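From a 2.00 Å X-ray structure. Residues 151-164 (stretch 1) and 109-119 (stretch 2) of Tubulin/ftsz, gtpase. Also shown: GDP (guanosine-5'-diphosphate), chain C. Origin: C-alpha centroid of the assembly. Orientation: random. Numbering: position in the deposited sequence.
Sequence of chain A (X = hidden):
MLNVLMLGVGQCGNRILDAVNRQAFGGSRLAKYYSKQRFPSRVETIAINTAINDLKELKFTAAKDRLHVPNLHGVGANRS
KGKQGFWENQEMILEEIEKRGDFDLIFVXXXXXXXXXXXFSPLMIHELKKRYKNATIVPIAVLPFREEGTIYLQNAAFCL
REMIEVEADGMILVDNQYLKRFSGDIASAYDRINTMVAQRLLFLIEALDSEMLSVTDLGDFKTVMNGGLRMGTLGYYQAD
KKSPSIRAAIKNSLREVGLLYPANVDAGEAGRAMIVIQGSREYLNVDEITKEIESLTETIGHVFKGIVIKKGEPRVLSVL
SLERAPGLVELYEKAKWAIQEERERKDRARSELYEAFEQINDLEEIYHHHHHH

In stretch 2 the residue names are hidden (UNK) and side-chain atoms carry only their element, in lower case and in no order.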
ATOM      1  N   ILE A 151      12.508  -1.297  14.694  1.00 35.08           N
ATOM      2  CA  ILE A 151      11.657  -0.119  14.632  1.00 39.40           C
ATOM      3  C   ILE A 151      10.702  -0.178  13.448  1.00 32.22           C
ATOM      4  O   ILE A 151       9.528   0.166  13.562  1.00 33.87           O
ATOM      5  CB  ILE A 151      12.486   1.173  14.564  1.00 47.52           C
ATOM      6  CG1 ILE A 151      13.169   1.399  15.909  1.00 62.48           C
ATOM      7  CG2 ILE A 151      11.593   2.372  14.297  1.00 40.52           C
ATOM      8  CD1 ILE A 151      12.181   1.510  17.077  1.00 68.17           C
ATOM      9  N   TYR A 152      11.220  -0.613  12.312  1.00 31.47           N
ATOM     10  CA  TYR A 152      10.406  -0.754  11.120  1.00 30.67           C
ATOM     11  C   TYR A 152       9.240  -1.721  11.368  1.00 36.13           C
ATOM     12  O   TYR A 152       8.084  -1.426  11.020  1.00 35.52           O
ATOM     13  CB  TYR A 152      11.279  -1.209   9.953  1.00 30.70           C
ATOM     14  CG  TYR A 152      12.031  -0.065   9.304  1.00 42.80           C
ATOM     15  CD1 TYR A 152      11.796   1.257   9.683  1.00 49.44           C
ATOM     16  CD2 TYR A 152      13.003  -0.303   8.341  1.00 52.01           C
ATOM     17  CE1 TYR A 152      12.488   2.313   9.094  1.00 48.07           C
ATOM     18  CE2 TYR A 152      13.704   0.745   7.750  1.00 55.66           C
ATOM     19  CZ  TYR A 152      13.443   2.049   8.134  1.00 56.13           C
ATOM     20  OH  TYR A 152      14.140   3.084   7.548  1.00 60.84           O
ATOM     21  N   LEU A 153       9.536  -2.856  11.993  1.00 34.45           N
ATOM     22  CA  LEU A 153       8.496  -3.841  12.273  1.00 31.49           C
ATOM     23  C   LEU A 153       7.474  -3.340  13.283  1.00 26.07           C
ATOM     24  O   LEU A 153       6.278  -3.586  13.141  1.00 26.40           O
ATOM     25  CB  LEU A 153       9.089  -5.166  12.734  1.00 32.25           C
ATOM     26  CG  LEU A 153      10.079  -5.829  11.787  1.00 43.72           C
ATOM     27  CD1 LEU A 153      10.579  -7.131  12.394  1.00 49.96           C
ATOM     28  CD2 LEU A 153       9.418  -6.078  10.445  1.00 50.11           C
ATOM     29  N   GLN A 154       7.948  -2.641  14.303  1.00 31.30           N
ATOM     30  CA  GLN A 154       7.063  -2.100  15.323  1.00 34.06           C
ATOM     31  C   GLN A 154       6.141  -1.038  14.783  1.00 27.83           C
ATOM     32  O   GLN A 154       4.957  -1.027  15.090  1.00 26.05           O
ATOM     33  CB  GLN A 154       7.854  -1.488  16.471  1.00 45.76           C
ATOM     34  CG  GLN A 154       8.710  -2.421  17.268  1.00 58.03           C
ATOM     35  CD  GLN A 154       9.428  -1.668  18.363  1.00 63.62           C
ATOM     36  OE1 GLN A 154       9.180  -0.476  18.568  1.00 55.60           O
ATOM     37  NE2 GLN A 154      10.339  -2.344  19.057  1.00 73.08           N
ATOM     38  N   ASN A 155       6.711  -0.133  13.997  1.00 24.26           N
ATOM     39  CA  ASN A 155       5.965   0.931  13.368  1.00 23.20           C
ATOM     40  C   ASN A 155       4.884   0.334  12.485  1.00 19.98           C
ATOM     41  O   ASN A 155       3.747   0.817  12.457  1.00 22.32           O
ATOM     42  CB  ASN A 155       6.901   1.790  12.518  1.00 28.57           C
ATOM     43  CG  ASN A 155       7.740   2.737  13.347  1.00 30.07           C
ATOM     44  OD1 ASN A 155       7.482   2.928  14.531  1.00 25.10           O
ATOM     45  ND2 ASN A 155       8.737   3.358  12.715  1.00 25.41           N
ATOM     46  N   ALA A 156       5.265  -0.711  11.743  1.00 20.49           N
ATOM     47  CA  ALA A 156       4.341  -1.378  10.824  1.00 25.64           C
ATOM     48  C   ALA A 156       3.109  -1.888  11.551  1.00 29.45           C
ATOM     49  O   ALA A 156       1.981  -1.611  11.157  1.00 27.89           O
ATOM     50  CB  ALA A 156       5.039  -2.516  10.117  1.00 23.47           C
ATOM     51  N   ALA A 157       3.337  -2.584  12.659  1.00 26.09           N
ATOM     52  CA  ALA A 157       2.249  -3.176  13.427  1.00 26.20           C
ATOM     53  C   ALA A 157       1.258  -2.142  13.918  1.00 28.37           C
ATOM     54  O   ALA A 157       0.045  -2.332  13.791  1.00 33.61           O
ATOM     55  CB  ALA A 157       2.801  -3.991  14.603  1.00 30.94           C
ATOM     56  N   PHE A 158       1.764  -1.056  14.494  1.00 22.50           N
ATOM     57  CA  PHE A 158       0.877  -0.003  14.993  1.00 30.53           C
ATOM     58  C   PHE A 158       0.219   0.831  13.899  1.00 29.47           C
ATOM     59  O   PHE A 158      -0.898   1.339  14.075  1.00 30.29           O
ATOM     60  CB  PHE A 158       1.600   0.891  15.981  1.00 34.77           C
ATOM     61  CG  PHE A 158       1.969   0.179  17.240  1.00 35.17           C
ATOM     62  CD1 PHE A 158       0.983  -0.275  18.104  1.00 39.54           C
ATOM     63  CD2 PHE A 158       3.292  -0.013  17.568  1.00 42.09           C
ATOM     64  CE1 PHE A 158       1.318  -0.936  19.269  1.00 41.32           C
ATOM     65  CE2 PHE A 158       3.637  -0.659  18.739  1.00 50.17           C
ATOM     66  CZ  PHE A 158       2.648  -1.116  19.591  1.00 44.12           C
ATOM     67  N   CYS A 159       0.928   1.015  12.794  1.00 24.08           N
ATOM     68  CA  CYS A 159       0.355   1.761  11.678  1.00 18.87           C
ATOM     69  C   CYS A 159      -0.831   1.014  11.089  1.00 18.95           C
ATOM     70  O   CYS A 159      -1.895   1.600  10.846  1.00 26.31           O
ATOM     71  CB  CYS A 159       1.393   1.994  10.587  1.00 35.80           C
ATOM     72  SG  CYS A 159       0.693   2.846   9.150  1.00 28.40           S
ATOM     73  N   LEU A 160      -0.651  -0.279  10.844  1.00 20.78           N
ATOM     74  CA  LEU A 160      -1.733  -1.095  10.287  1.00 25.01           C
ATOM     75  C   LEU A 160      -2.974  -1.077  11.186  1.00 31.23           C
ATOM     76  O   LEU A 160      -4.116  -1.044  10.700  1.00 25.55           O
ATOM     77  CB  LEU A 160      -1.263  -2.528  10.020  1.00 26.98           C
ATOM     78  CG  LEU A 160      -0.321  -2.689   8.819  1.00 33.15           C
ATOM     79  CD1 LEU A 160       0.370  -4.057   8.843  1.00 30.97           C
ATOM     80  CD2 LEU A 160      -1.096  -2.475   7.504  1.00 25.45           C
ATOM     81  N   ARG A 161      -2.748  -1.099  12.500  1.00 29.23           N
ATOM     82  CA  ARG A 161      -3.853  -0.982  13.446  1.00 34.72           C
ATOM     83  C   ARG A 161      -4.611   0.322  13.284  1.00 34.28           C
ATOM     84  O   ARG A 161      -5.841   0.313  13.200  1.00 39.81           O
ATOM     85  CB  ARG A 161      -3.370  -1.135  14.893  1.00 33.61           C
ATOM     86  CG  ARG A 161      -3.055  -2.567  15.267  1.00 45.20           C
ATOM     87  CD  ARG A 161      -2.296  -2.677  16.589  1.00 54.68           C
ATOM     88  NE  ARG A 161      -3.093  -2.267  17.743  1.00 56.35           N
ATOM     89  CZ  ARG A 161      -2.748  -2.511  19.001  1.00 54.09           C
ATOM     90  NH1 ARG A 161      -1.631  -3.173  19.260  1.00 53.70           N
ATOM     91  NH2 ARG A 161      -3.520  -2.109  19.998  1.00 57.91           N
ATOM     92  N   GLU A 162      -3.895   1.438  13.217  1.00 34.77           N
ATOM     93  CA  GLU A 162      -4.562   2.726  13.037  1.00 39.51           C
ATOM     94  C   GLU A 162      -5.330   2.849  11.725  1.00 36.98           C
ATOM     95  O   GLU A 162      -6.386   3.480  11.693  1.00 37.89           O
ATOM     96  CB  GLU A 162      -3.574   3.882  13.152  1.00 40.58           C
ATOM     97  CG  GLU A 162      -3.058   4.115  14.548  1.00 49.81           C
ATOM     98  CD  GLU A 162      -1.930   5.119  14.578  1.00 54.21           C
ATOM     99  OE1 GLU A 162      -1.686   5.777  13.543  1.00 52.21           O
ATOM    100  OE2 GLU A 162      -1.306   5.266  15.645  1.00 62.01           O
ATOM    101  N   MET A 163      -4.799   2.245  10.658  1.00 34.37           N
ATOM    102  CA  MET A 163      -5.438   2.261   9.337  1.00 36.33           C
ATOM    103  C   MET A 163      -6.816   1.616   9.386  1.00 37.50           C
ATOM    104  O   MET A 163      -7.790   2.165   8.887  1.00 40.25           O
ATOM    105  CB  MET A 163      -4.581   1.505   8.310  1.00 36.01           C
ATOM    106  CG  MET A 163      -3.427   2.285   7.684  1.00 37.45           C
ATOM    107  SD  MET A 163      -3.922   3.825   6.883  1.00 40.84           S
ATOM    108  CE  MET A 163      -2.412   4.175   6.018  1.00 34.43           C
ATOM    109  N   ILE A 164      -6.881   0.443   9.998  1.00 37.92           N
ATOM    110  CA  ILE A 164      -8.135  -0.258  10.192  1.00 37.48           C
ATOM    111  C   ILE A 164      -9.079   0.572  11.051  1.00 37.40           C
ATOM    112  O   ILE A 164     -10.263   0.731  10.730  1.00 37.77           O
ATOM    113  CB  ILE A 164      -7.886  -1.608  10.874  1.00 46.60           C
ATOM    114  CG1 ILE A 164      -7.083  -2.525   9.957  1.00 47.87           C
ATOM    115  CG2 ILE A 164      -9.192  -2.272  11.276  1.00 50.40           C
ATOM    116  CD1 ILE A 164      -6.605  -3.750  10.676  1.00 55.72           C
ATOM    117  N   UNK A 109      -1.036   6.942  -0.300  1.00 17.01           N
ATOM    118  CA  UNK A 109       0.047   6.011  -0.507  1.00 16.72           C
ATOM    119  C   UNK A 109       1.189   6.287   0.437  1.00 18.53           C
ATOM    120  O   UNK A 109       1.699   7.401   0.500  1.00 16.77           O
ATOM    121  s   UNK A 109      -0.091   6.292  -4.585  1.00 34.54           S
ATOM    122  c   UNK A 109      -0.671   6.098  -2.904  1.00 36.03           C
ATOM    123  c   UNK A 109       0.506   6.108  -1.945  1.00 26.52           C
ATOM    124  c   UNK A 109       0.740   7.856  -4.454  1.00 31.86           C
ATOM    125  N   UNK A 110       1.583   5.247   1.161  1.00 19.24           N
ATOM    126  CA  UNK A 110       2.614   5.352   2.168  1.00 21.92           C
ATOM    127  C   UNK A 110       3.174   3.968   2.511  1.00 17.59           C
ATOM    128  O   UNK A 110       2.504   2.943   2.322  1.00 15.97           O
ATOM    129  c   UNK A 110       2.049   6.006   3.470  1.00 24.72           C
ATOM    130  o   UNK A 110       3.070   6.024   4.464  1.00 28.36           O
ATOM    131  c   UNK A 110       0.891   5.194   4.025  1.00 27.36           C
ATOM    132  N   UNK A 111       4.395   3.939   3.049  1.00 18.98           N
ATOM    133  CA  UNK A 111       4.846   2.755   3.780  1.00 18.44           C
ATOM    134  C   UNK A 111       4.276   2.813   5.196  1.00 18.49           C
ATOM    135  O   UNK A 111       3.936   3.887   5.705  1.00 21.32           O
ATOM    136  o   UNK A 111       6.917   3.658   4.705  1.00 32.23           O
ATOM    137  c   UNK A 111       6.377   2.677   3.845  1.00 29.15           C
ATOM    138  N   UNK A 112       4.175   1.664   5.838  1.00 17.63           N
ATOM    139  CA  UNK A 112       3.664   1.625   7.182  1.00 22.89           C
ATOM    140  C   UNK A 112       4.796   1.664   8.202  1.00 21.83           C
ATOM    141  O   UNK A 112       4.526   1.767   9.383  1.00 25.26           O
ATOM    142  c   UNK A 112       2.781   0.385   7.426  1.00 22.71           C
ATOM    143  c   UNK A 112       1.624   0.387   6.455  1.00 23.62           C
ATOM    144  c   UNK A 112       3.586  -0.891   7.281  1.00 20.37           C
ATOM    145  N   UNK A 113       6.045   1.606   7.738  1.00 23.05           N
ATOM    146  CA  UNK A 113       7.224   1.418   8.601  1.00 23.56           C
ATOM    147  C   UNK A 113       8.047   2.663   8.927  1.00 24.94           C
ATOM    148  O   UNK A 113       8.808   2.670   9.891  1.00 33.23           O
ATOM    149  o   UNK A 113       7.602  -0.935   8.156  1.00 32.14           O
ATOM    150  c   UNK A 113       8.157   0.356   8.016  1.00 26.03           C
ATOM    151  N   UNK A 114       7.917   3.710   8.132  1.00 17.53           N
ATOM    152  CA  UNK A 114       8.676   4.910   8.405  1.00 16.35           C
ATOM    153  C   UNK A 114       8.006   5.742   9.495  1.00 23.38           C
ATOM    154  O   UNK A 114       7.082   5.294  10.184  1.00 22.33           O
ATOM    155  N   UNK A 115       8.474   6.970   9.645  1.00 25.74           N
ATOM    156  CA  UNK A 115       7.959   7.859  10.669  1.00 23.60           C
ATOM    157  C   UNK A 115       6.950   8.845  10.120  1.00 20.49           C
ATOM    158  O   UNK A 115       5.978   9.190  10.786  1.00 26.00           O
ATOM    159  N   UNK A 116       7.180   9.309   8.898  1.00 24.61           N
ATOM    160  CA  UNK A 116       6.315  10.333   8.330  1.00 26.48           C
ATOM    161  C   UNK A 116       5.060   9.746   7.705  1.00 25.16           C
ATOM    162  O   UNK A 116       3.930  10.051   8.128  1.00 24.74           O
ATOM    163  c   UNK A 116       6.075  12.172   6.624  1.00 33.07           C
ATOM    164  c   UNK A 116       7.053  11.234   7.312  1.00 29.28           C
ATOM    165  o   UNK A 116       8.051  12.007   7.983  1.00 32.80           O
ATOM    166  N   UNK A 117       5.251   8.919   6.684  1.00 28.05           N
ATOM    167  CA  UNK A 117       4.117   8.338   5.998  1.00 21.52           C
ATOM    168  C   UNK A 117       3.175   7.607   6.933  1.00 16.92           C
ATOM    169  O   UNK A 117       1.968   7.851   6.949  1.00 21.99           O
ATOM    170  N   UNK A 118       3.746   6.730   7.748  1.00 21.58           N
ATOM    171  CA  UNK A 118       2.954   5.834   8.570  1.00 20.82           C
ATOM    172  C   UNK A 118       2.143   6.538   9.637  1.00 21.69           C
ATOM    173  O   UNK A 118       1.141   5.993  10.077  1.00 23.47           O
ATOM    174  c   UNK A 118       3.849   4.786   9.225  1.00 27.49           C
ATOM    175  o   UNK A 118       4.580   5.352  10.293  1.00 32.36           O
ATOM    176  N   UNK A 119       2.566   7.737  10.046  1.00 22.59           N
ATOM    177  CA  UNK A 119       1.849   8.487  11.084  1.00 26.33           C
ATOM    178  C   UNK A 119       0.888   9.517  10.510  1.00 29.10           C
ATOM    179  O   UNK A 119      -0.245   9.646  10.972  1.00 29.97           O
ATOM    180  o   UNK A 119       3.706  10.047  11.412  1.00 26.23           O
ATOM    181  c   UNK A 119       2.819   9.159  12.067  1.00 25.49           C
TER
HETATM  182  PB  GDP C 999       9.158   7.969   5.948  1.00 21.50           P
HETATM  183  O1B GDP C 999       7.655   7.780   5.840  1.00 19.75           O
HETATM  184  O2B GDP C 999       9.634   8.940   4.884  1.00 20.81           O
HETATM  185  O3B GDP C 999       9.473   8.504   7.334  1.00 21.17           O
HETATM  186  O3A GDP C 999       9.890   6.548   5.816  1.00 30.29           O
HETATM  187  PA  GDP C 999       9.838   5.655   4.482  1.00 21.73           P
HETATM  188  O1A GDP C 999      11.159   5.652   3.796  1.00 19.00           O
HETATM  189  O2A GDP C 999       8.704   6.024   3.550  1.00 22.06           O
HETATM  190  O5' GDP C 999       9.497   4.247   5.138  1.00 25.02           O
HETATM  191  C5' GDP C 999      10.486   3.229   5.133  1.00 26.63           C
HETATM  192  C4' GDP C 999       9.827   1.948   4.643  1.00 22.92           C
HETATM  193  O4' GDP C 999       9.430   2.149   3.286  1.00 18.04           O
HETATM  194  C3' GDP C 999      10.842   0.839   4.652  1.00 15.33           C
HETATM  195  O3' GDP C 999      10.112  -0.378   4.794  1.00 22.01           O
HETATM  196  C2' GDP C 999      11.441   0.939   3.276  1.00 21.96           C
HETATM  197  O2' GDP C 999      11.933  -0.334   2.873  1.00 20.99           O
HETATM  198  C1' GDP C 999      10.242   1.332   2.436  1.00 19.80           C
HETATM  199  N9  GDP C 999      10.540   2.166   1.272  1.00 18.52           N
HETATM  200  C8  GDP C 999      11.233   3.322   1.248  1.00 17.14           C
HETATM  201  N7  GDP C 999      11.243   3.840  -0.004  1.00 24.03           N
HETATM  202  C5  GDP C 999      10.542   2.994  -0.787  1.00 17.03           C
HETATM  203  C6  GDP C 999      10.145   2.942  -2.196  1.00 14.57           C
HETATM  204  O6  GDP C 999      10.514   3.824  -2.982  1.00 21.86           O
HETATM  205  N1  GDP C 999       9.403   1.912  -2.601  1.00 14.27           N
HETATM  206  C2  GDP C 999       9.009   0.936  -1.773  1.00 17.84           C
HETATM  207  N2  GDP C 999       8.268  -0.072  -2.280  1.00 17.35           N
HETATM  208  N3  GDP C 999       9.324   0.902  -0.455  1.00 18.13           N
HETATM  209  C4  GDP C 999      10.068   1.902   0.068  1.00 20.20           C

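Position 109 carries three carbons and a sulfur in an unbranched chain, with the sulfur between the second and third carbons. This is the thioether of methionine, and Met109, on the strand, points away from the helix formed by 151-164 and does not touch it. At position 110 the first side-chain carbon bears one oxygen and one carbon, and that terminal carbon lies 4.0 Å from Met163 CE; the branched pattern is that of threonine. Thr110 OG1 donates a hydrogen bond to the backbone O of position 111 at 2.6 Å.

Position 111 has one carbon followed by one oxygen, which makes it serine. Ser111 makes no contact with the helix; its OG instead donates to GDP O5' at 2.7 Å. Position 112 shows three carbons, the first carrying the other two, and no heteroatom. The branching carbon is 3.7 Å from Cys159 SG, and the two terminal carbons reach Ala156 CB at 3.6 Å and Leu160 CD2 at 4.1 Å. The residue is valine, and Val112 points toward the helix. Its backbone O lies 3.5 Å from Ala156 CA in a CA-H...O contact.

At position 113 a single carbon again bears a single oxygen. That oxygen is 2.9 Å from Tyr152 O, and the residue is serine. Ser113 OG is the donor in this hydrogen bond, giving the helix carbonyl a second partner besides Ala156 N, which donates to Tyr152 O at 3.0 Å.

Position 114 has no side-chain atoms and is therefore glycine. The absence matters at Gly114: an ideal CB would come within 1.9 Å of GDP O3A. Position 115 is equally bare and is also glycine; Gly115 N donates to GDP O3B at 2.9 Å. Position 116 repeats the carbon bearing one oxygen and one carbon, although valine would have the same shape with a carbon in place of the oxygen; the element settles it as threonine. Thr116 lies out of reach of the helix, and its N also donates to GDP O3B at 2.9 Å.

Position 117 lacks a side chain and is glycine. A CB on Gly117 would sit 2.1 Å from Thr110 OG1, and its N donates to GDP O1B at 2.8 Å. Position 118 has one carbon and one oxygen, with the carbon 3.7 Å from Cys159 SG. This is serine, and Ser118 OG turns back to Gly114 O at 2.5 Å. Position 119, also one carbon and one oxygen, is serine; Ser119 points away from the helix, and its OG donates to Gly115 O at 2.5 Å.

The contact buries 487 Å² and centres on Val112 and Ser113. Apolar packing around Val112 is joined to two hydrogen bonds at Ser113: its OG to Tyr152 O, and Asn155 ND2 to its backbone O at 2.9 Å with an angle of 166°. The helix thus holds the start of the loop, while the following backbone amides bind the diphosphate.

Stretch 2, residues 109-119: MTSVSGGTGSS
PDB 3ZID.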